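Local coordinates for protein Hen1 (Anabaena variabilis, PDB 3JWH) that probably transfers a methyl group from S-adenosylmethionine to the 2'-hydroxyl of the 3'-terminal nucleotide of RNA, at residues A[176-179]-A[180-183]; A[123-126]-A[127-131]. All coordinates share one frame; numbering follows the deposited sequence.

Contacts 1 and 2 are the C-terminal turns of two helices, 168-181 and 117-131, that pack against each other; the centres of the two contacts lie about 12 Å apart. A salt bridge ties them, Arg181 NH2 of contact 1 lying 2.5 Å from Glu124 OE1 of contact 2. Beside it the apolar faces close up: Phe182 CG comes within 3.4 Å of Phe128 CB, and Ile178 CG2 within 3.8 Å of Phe128 CE2. Contact 2 is the one nearer the cofactor site, the side chain of Phe123 lying about 7 Å from the bound S-adenosyl-L-homocysteine; the Phe123 ring also touches Leu93, a residue of that pocket.

Contact 1: residues A[176-179]-A[180-183]; sequences NKIT and ERFA
Phe182 N donates to Ile178 O over 2.8 Å, a fairly straight bond (156° at the hydrogen) that closes the last turn of helix 168-181. One step back, Arg181 N reaches Lys177 O at 3.3 Å and is more bent. Glu180 N has only weak bonds, to the carbonyls of Asn176 and Lys177. Asn176 O is gripped more firmly by a side chain: Thr179 OG1 gives it a hydrogen bond of 2.9 Å, made possible because chi1 of 74° sets the hydroxyl between the backbone N and the carbonyl carbon, folded back over the preceding turn.

On the outer side Lys177 and Glu180 cross at an angle. Their charges stay beyond salt-bridge range, Lys177 NZ to Glu180 OE1 being 4.2 Å; the nearer touch is Lys177 CD on Glu180 OE1 at 3.6 Å. The Arg181 guanidinium, whose charge partner is Glu124, passes Ile178 CD1 with its NH2 at 3.8 Å, and Phe182 CE2 stands over one face of the guanidinium, toward its rim.

Ile178 CG2 lies 3.9 Å from Phe182 CD2, and its CD1 methyl meets CE2 of the same ring, while the Ile178 carbonyl oxygen sits at the ring edge. Phe182 is where the chain leaves helical geometry, and Ala183 leads into strand 184-188: a helix C-terminus turning into an edge strand of the Rossmann-like methyltransferase sheet.

Contact 2: residues A[123-126]-A[127-131]; sequences FERV and LFEFA
Leu127 lays its CD2 methyl against the Phe123 ring, 3.8 Å from Phe123 CZ, and the same methyl stands over one face of the Phe128 ring, toward its rim, 3.5 Å above the plane. Phe123 and Leu127 run side by side in the same direction, both with CG anti to the backbone N (chi1 173° and 170°), which carries them down together from successive turns onto Val108 of strand 105-109. Phe128 swings the other way, with CG anti to its carbonyl carbon, and its ring meets Phe207 and Tyr184 edge-to-face. Leu127 thus sits between two aromatic rings on the buried side of the helix.

This is the crossover helix of a beta-alpha-beta unit, joining strands 105-109 and 135-141 of the Rossmann-like methyltransferase fold. Through Phe128 the backbone keeps the regular i to i+4 pattern, with Phe128 N bonded to Glu124 O at 2.8 Å, and then widens. Arg125 O accepts two bonds, from Glu129 N at 2.8 Å and Phe130 N at 2.9 Å, which arrive from opposite faces of its carbonyl plane. Ala131 N then reaches Val126 O at 2.9 Å in an almost linear bond (179°), completing a pi-type turn at the end of the helix.

Outward, Arg125 and Glu129 run alongside each other. Their charged groups remain apart, with Arg125 NE 5.3 Å from Glu129 OE2, and the nearest touch is Arg125 CG to Glu129 OE1 at 4.0 Å. Buried Glu124 has both carboxylate oxygens engaged: Trp174 NE1 hydrogen-bonds OE2, and OE1 faces Arg181.

Contact 1: residues A[176-179]-A[180-183]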
ATOM      1  N   ASN A 176      11.591   8.248  -7.421  1.00 25.30           N
ATOM      2  CA  ASN A 176      12.886   8.868  -7.226  1.00 26.47           C
ATOM      3  C   ASN A 176      12.638  10.330  -6.856  1.00 26.93           C
ATOM      4  O   ASN A 176      13.339  10.883  -6.012  1.00 29.94           O
ATOM      5  CB  ASN A 176      13.746   8.765  -8.493  1.00 27.19           C
ATOM      6  CG  ASN A 176      14.304   7.363  -8.707  1.00 29.58           C
ATOM      7  OD1 ASN A 176      14.731   6.701  -7.761  1.00 28.71           O
ATOM      8  ND2 ASN A 176      14.321   6.914  -9.962  1.00 29.94           N
ATOM      9  N   LYS A 177      11.643  10.949  -7.476  1.00 26.66           N
ATOM     10  CA  LYS A 177      11.321  12.337  -7.153  1.00 30.16           C
ATOM     11  C   LYS A 177      10.902  12.388  -5.687  1.00 29.24           C
ATOM     12  O   LYS A 177      11.088  13.405  -5.035  1.00 31.11           O
ATOM     13  CB  LYS A 177      10.178  12.877  -8.022  1.00 31.30           C
ATOM     14  CG  LYS A 177      10.588  13.445  -9.376  1.00 35.86           C
ATOM     15  CD  LYS A 177      11.171  14.839  -9.254  1.00 40.80           C
ATOM     16  CE  LYS A 177      11.587  15.378 -10.615  1.00 43.83           C
ATOM     17  NZ  LYS A 177      12.119  16.780 -10.572  1.00 43.86           N
ATOM     18  N   ILE A 178      10.338  11.297  -5.167  1.00 26.98           N
ATOM     19  CA  ILE A 178       9.924  11.287  -3.769  1.00 26.31           C
ATOM     20  C   ILE A 178      11.145  11.330  -2.852  1.00 26.50           C
ATOM     21  O   ILE A 178      11.165  12.066  -1.867  1.00 22.86           O
ATOM     22  CB  ILE A 178       9.075  10.033  -3.414  1.00 25.21           C
ATOM     23  CG1 ILE A 178       7.682  10.124  -4.061  1.00 23.79           C
ATOM     24  CG2 ILE A 178       8.940   9.906  -1.911  1.00 24.77           C
ATOM     25  CD1 ILE A 178       6.830  11.291  -3.562  1.00 18.97           C
ATOM     26  N   THR A 179      12.176  10.560  -3.185  1.00 25.12           N
ATOM     27  CA  THR A 179      13.366  10.533  -2.341  1.00 25.01           C
ATOM     28  C   THR A 179      14.177  11.823  -2.422  1.00 24.39           C
ATOM     29  O   THR A 179      15.129  12.008  -1.668  1.00 21.00           O
ATOM     30  CB  THR A 179      14.300   9.377  -2.721  1.00 24.45           C
ATOM     31  OG1 THR A 179      14.959   9.711  -3.942  1.00 24.05           O
ATOM     32  CG2 THR A 179      13.513   8.069  -2.893  1.00 19.29           C
ATOM     33  N   GLU A 180      13.808  12.695  -3.352  1.00 26.72           N
ATOM     34  CA  GLU A 180      14.493  13.971  -3.542  1.00 28.20           C
ATOM     35  C   GLU A 180      13.827  15.059  -2.706  1.00 28.94           C
ATOM     36  O   GLU A 180      14.483  15.998  -2.263  1.00 29.50           O
ATOM     37  CB  GLU A 180      14.468  14.366  -5.021  1.00 29.33           C
ATOM     38  CG  GLU A 180      15.521  13.680  -5.880  1.00 32.85           C
ATOM     39  CD  GLU A 180      15.173  13.678  -7.371  1.00 37.87           C
ATOM     40  OE1 GLU A 180      14.482  14.614  -7.841  1.00 35.60           O
ATOM     41  OE2 GLU A 180      15.604  12.735  -8.082  1.00 40.38           O
ATOM     42  N   ARG A 181      12.523  14.918  -2.489  1.00 29.31           N
ATOM     43  CA  ARG A 181      11.750  15.882  -1.718  1.00 29.50           C
ATOM     44  C   ARG A 181      11.563  15.474  -0.274  1.00 29.02           C
ATOM     45  O   ARG A 181      11.490  16.329   0.612  1.00 29.90           O
ATOM     46  CB  ARG A 181      10.368  16.092  -2.352  1.00 30.83           C
ATOM     47  CG  ARG A 181      10.383  16.995  -3.581  1.00 36.31           C
ATOM     48  CD  ARG A 181       8.972  17.317  -4.047  1.00 39.34           C
ATOM     49  NE  ARG A 181       8.313  16.158  -4.637  1.00 41.68           N
ATOM     50  CZ  ARG A 181       7.036  15.840  -4.445  1.00 43.53           C
ATOM     51  NH1 ARG A 181       6.262  16.589  -3.667  1.00 42.78           N
ATOM     52  NH2 ARG A 181       6.527  14.774  -5.045  1.00 42.97           N
ATOM     53  N   PHE A 182      11.493  14.167  -0.043  1.00 25.34           N
ATOM     54  CA  PHE A 182      11.281  13.634   1.289  1.00 22.18           C
ATOM     55  C   PHE A 182      12.450  12.803   1.824  1.00 22.69           C
ATOM     56  O   PHE A 182      13.267  12.305   1.059  1.00 24.07           O
ATOM     57  CB  PHE A 182       9.986  12.835   1.262  1.00 21.62           C
ATOM     58  CG  PHE A 182       8.820  13.631   0.751  1.00 24.08           C
ATOM     59  CD1 PHE A 182       8.201  14.581   1.561  1.00 22.67           C
ATOM     60  CD2 PHE A 182       8.374  13.473  -0.564  1.00 21.57           C
ATOM     61  CE1 PHE A 182       7.160  15.358   1.073  1.00 24.22           C
ATOM     62  CE2 PHE A 182       7.336  14.245  -1.057  1.00 22.76           C
ATOM     63  CZ  PHE A 182       6.723  15.190  -0.243  1.00 23.92           C
ATOM     64  N   ALA A 183      12.523  12.659   3.144  1.00 19.94           N
ATOM     65  CA  ALA A 183      13.619  11.916   3.779  1.00 19.63           C
ATOM     66  C   ALA A 183      13.516  10.396   3.622  1.00 19.06           C
ATOM     67  O   ALA A 183      13.479   9.656   4.607  1.00 18.35           O
ATOM     68  CB  ALA A 183      13.713  12.296   5.279  1.00 15.06           C
TER

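Contact 2: residues A[123-126]-A[127-131]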
ATOM      1  N   PHE A 123      -1.584  13.978  -1.359  1.00 24.29           N
ATOM      2  CA  PHE A 123      -1.418  12.677  -0.735  1.00 21.36           C
ATOM      3  C   PHE A 123       0.053  12.435  -0.405  1.00 20.22           C
ATOM      4  O   PHE A 123       0.378  11.870   0.640  1.00 21.13           O
ATOM      5  CB  PHE A 123      -1.936  11.585  -1.671  1.00 25.40           C
ATOM      6  CG  PHE A 123      -1.655  10.200  -1.194  1.00 26.80           C
ATOM      7  CD1 PHE A 123      -2.077   9.784   0.064  1.00 28.55           C
ATOM      8  CD2 PHE A 123      -0.948   9.312  -1.991  1.00 30.09           C
ATOM      9  CE1 PHE A 123      -1.796   8.504   0.522  1.00 30.15           C
ATOM     10  CE2 PHE A 123      -0.663   8.019  -1.538  1.00 30.84           C
ATOM     11  CZ  PHE A 123      -1.086   7.616  -0.278  1.00 28.12           C
ATOM     12  N   GLU A 124       0.937  12.877  -1.296  1.00 18.40           N
ATOM     13  CA  GLU A 124       2.374  12.705  -1.098  1.00 19.93           C
ATOM     14  C   GLU A 124       2.856  13.364   0.184  1.00 20.25           C
ATOM     15  O   GLU A 124       3.654  12.785   0.908  1.00 17.55           O
ATOM     16  CB  GLU A 124       3.168  13.263  -2.290  1.00 19.42           C
ATOM     17  CG  GLU A 124       3.156  12.371  -3.531  1.00 26.38           C
ATOM     18  CD  GLU A 124       3.630  13.096  -4.790  1.00 29.66           C
ATOM     19  OE1 GLU A 124       4.167  14.220  -4.666  1.00 31.59           O
ATOM     20  OE2 GLU A 124       3.473  12.539  -5.900  1.00 27.79           O
ATOM     21  N   ARG A 125       2.383  14.579   0.459  1.00 23.88           N
ATOM     22  CA  ARG A 125       2.772  15.279   1.677  1.00 25.79           C
ATOM     23  C   ARG A 125       2.164  14.588   2.878  1.00 23.92           C
ATOM     24  O   ARG A 125       2.852  14.309   3.854  1.00 26.33           O
ATOM     25  CB  ARG A 125       2.330  16.739   1.635  1.00 29.34           C
ATOM     26  CG  ARG A 125       3.238  17.615   0.784  1.00 35.47           C
ATOM     27  CD  ARG A 125       2.882  19.073   0.959  1.00 39.83           C
ATOM     28  NE  ARG A 125       1.512  19.328   0.527  1.00 43.64           N
ATOM     29  CZ  ARG A 125       1.119  19.322  -0.742  1.00 45.04           C
ATOM     30  NH1 ARG A 125       1.998  19.081  -1.710  1.00 47.45           N
ATOM     31  NH2 ARG A 125      -0.154  19.554  -1.042  1.00 46.19           N
ATOM     32  N   VAL A 126       0.872  14.306   2.803  1.00 21.03           N
ATOM     33  CA  VAL A 126       0.200  13.621   3.888  1.00 19.76           C
ATOM     34  C   VAL A 126       0.985  12.370   4.285  1.00 22.53           C
ATOM     35  O   VAL A 126       1.209  12.102   5.466  1.00 22.11           O
ATOM     36  CB  VAL A 126      -1.215  13.193   3.471  1.00 22.14           C
ATOM     37  CG1 VAL A 126      -1.865  12.373   4.581  1.00 21.44           C
ATOM     38  CG2 VAL A 126      -2.046  14.420   3.145  1.00 21.19           C
ATOM     39  N   LEU A 127       1.424  11.616   3.283  1.00 21.36           N
ATOM     40  CA  LEU A 127       2.146  10.379   3.518  1.00 19.33           C
ATOM     41  C   LEU A 127       3.642  10.485   3.851  1.00 19.54           C
ATOM     42  O   LEU A 127       4.107   9.928   4.852  1.00 17.91           O
ATOM     43  CB  LEU A 127       1.952   9.457   2.302  1.00 20.00           C
ATOM     44  CG  LEU A 127       2.799   8.189   2.184  1.00 21.04           C
ATOM     45  CD1 LEU A 127       2.435   7.185   3.268  1.00 20.52           C
ATOM     46  CD2 LEU A 127       2.555   7.587   0.807  1.00 22.75           C
ATOM     47  N   PHE A 128       4.400  11.193   3.026  1.00 17.59           N
ATOM     48  CA  PHE A 128       5.836  11.290   3.252  1.00 18.66           C
ATOM     49  C   PHE A 128       6.327  12.431   4.132  1.00 18.67           C
ATOM     50  O   PHE A 128       7.506  12.490   4.457  1.00 16.61           O
ATOM     51  CB  PHE A 128       6.554  11.326   1.900  1.00 18.41           C
ATOM     52  CG  PHE A 128       6.373  10.072   1.083  1.00 18.06           C
ATOM     53  CD1 PHE A 128       6.989   8.879   1.468  1.00 16.87           C
ATOM     54  CD2 PHE A 128       5.592  10.082  -0.070  1.00 14.70           C
ATOM     55  CE1 PHE A 128       6.830   7.718   0.713  1.00 18.34           C
ATOM     56  CE2 PHE A 128       5.427   8.928  -0.828  1.00 17.92           C
ATOM     57  CZ  PHE A 128       6.047   7.743  -0.438  1.00 15.70           C
ATOM     58  N   GLU A 129       5.423  13.319   4.538  1.00 21.90           N
ATOM     59  CA  GLU A 129       5.785  14.471   5.367  1.00 25.62           C
ATOM     60  C   GLU A 129       5.026  14.435   6.689  1.00 26.34           C
ATOM     61  O   GLU A 129       5.632  14.384   7.764  1.00 26.72           O
ATOM     62  CB  GLU A 129       5.471  15.760   4.598  1.00 29.76           C
ATOM     63  CG  GLU A 129       6.090  17.040   5.138  1.00 36.08           C
ATOM     64  CD  GLU A 129       5.779  18.234   4.242  1.00 40.57           C
ATOM     65  OE1 GLU A 129       6.361  18.318   3.140  1.00 42.73           O
ATOM     66  OE2 GLU A 129       4.933  19.075   4.625  1.00 43.71           O
ATOM     67  N   PHE A 130       3.697  14.437   6.602  1.00 25.87           N
ATOM     68  CA  PHE A 130       2.844  14.397   7.779  1.00 23.96           C
ATOM     69  C   PHE A 130       2.995  13.098   8.594  1.00 25.47           C
ATOM     70  O   PHE A 130       3.547  13.110   9.697  1.00 26.81           O
ATOM     71  CB  PHE A 130       1.381  14.589   7.356  1.00 23.21           C
ATOM     72  CG  PHE A 130       0.431  14.723   8.506  1.00 27.22           C
ATOM     73  CD1 PHE A 130       0.498  15.831   9.353  1.00 30.38           C
ATOM     74  CD2 PHE A 130      -0.518  13.742   8.761  1.00 26.58           C
ATOM     75  CE1 PHE A 130      -0.368  15.959  10.443  1.00 30.15           C
ATOM     76  CE2 PHE A 130      -1.391  13.858   9.848  1.00 31.94           C
ATOM     77  CZ  PHE A 130      -1.313  14.974  10.692  1.00 31.63           C
ATOM     78  N   ALA A 131       2.495  11.977   8.066  1.00 23.74           N
ATOM     79  CA  ALA A 131       2.591  10.704   8.784  1.00 21.76           C
ATOM     80  C   ALA A 131       4.055  10.313   8.952  1.00 21.45           C
ATOM     81  O   ALA A 131       4.527  10.046  10.055  1.00 21.51           O
ATOM     82  CB  ALA A 131       1.834   9.616   8.025  1.00 22.00           C
TER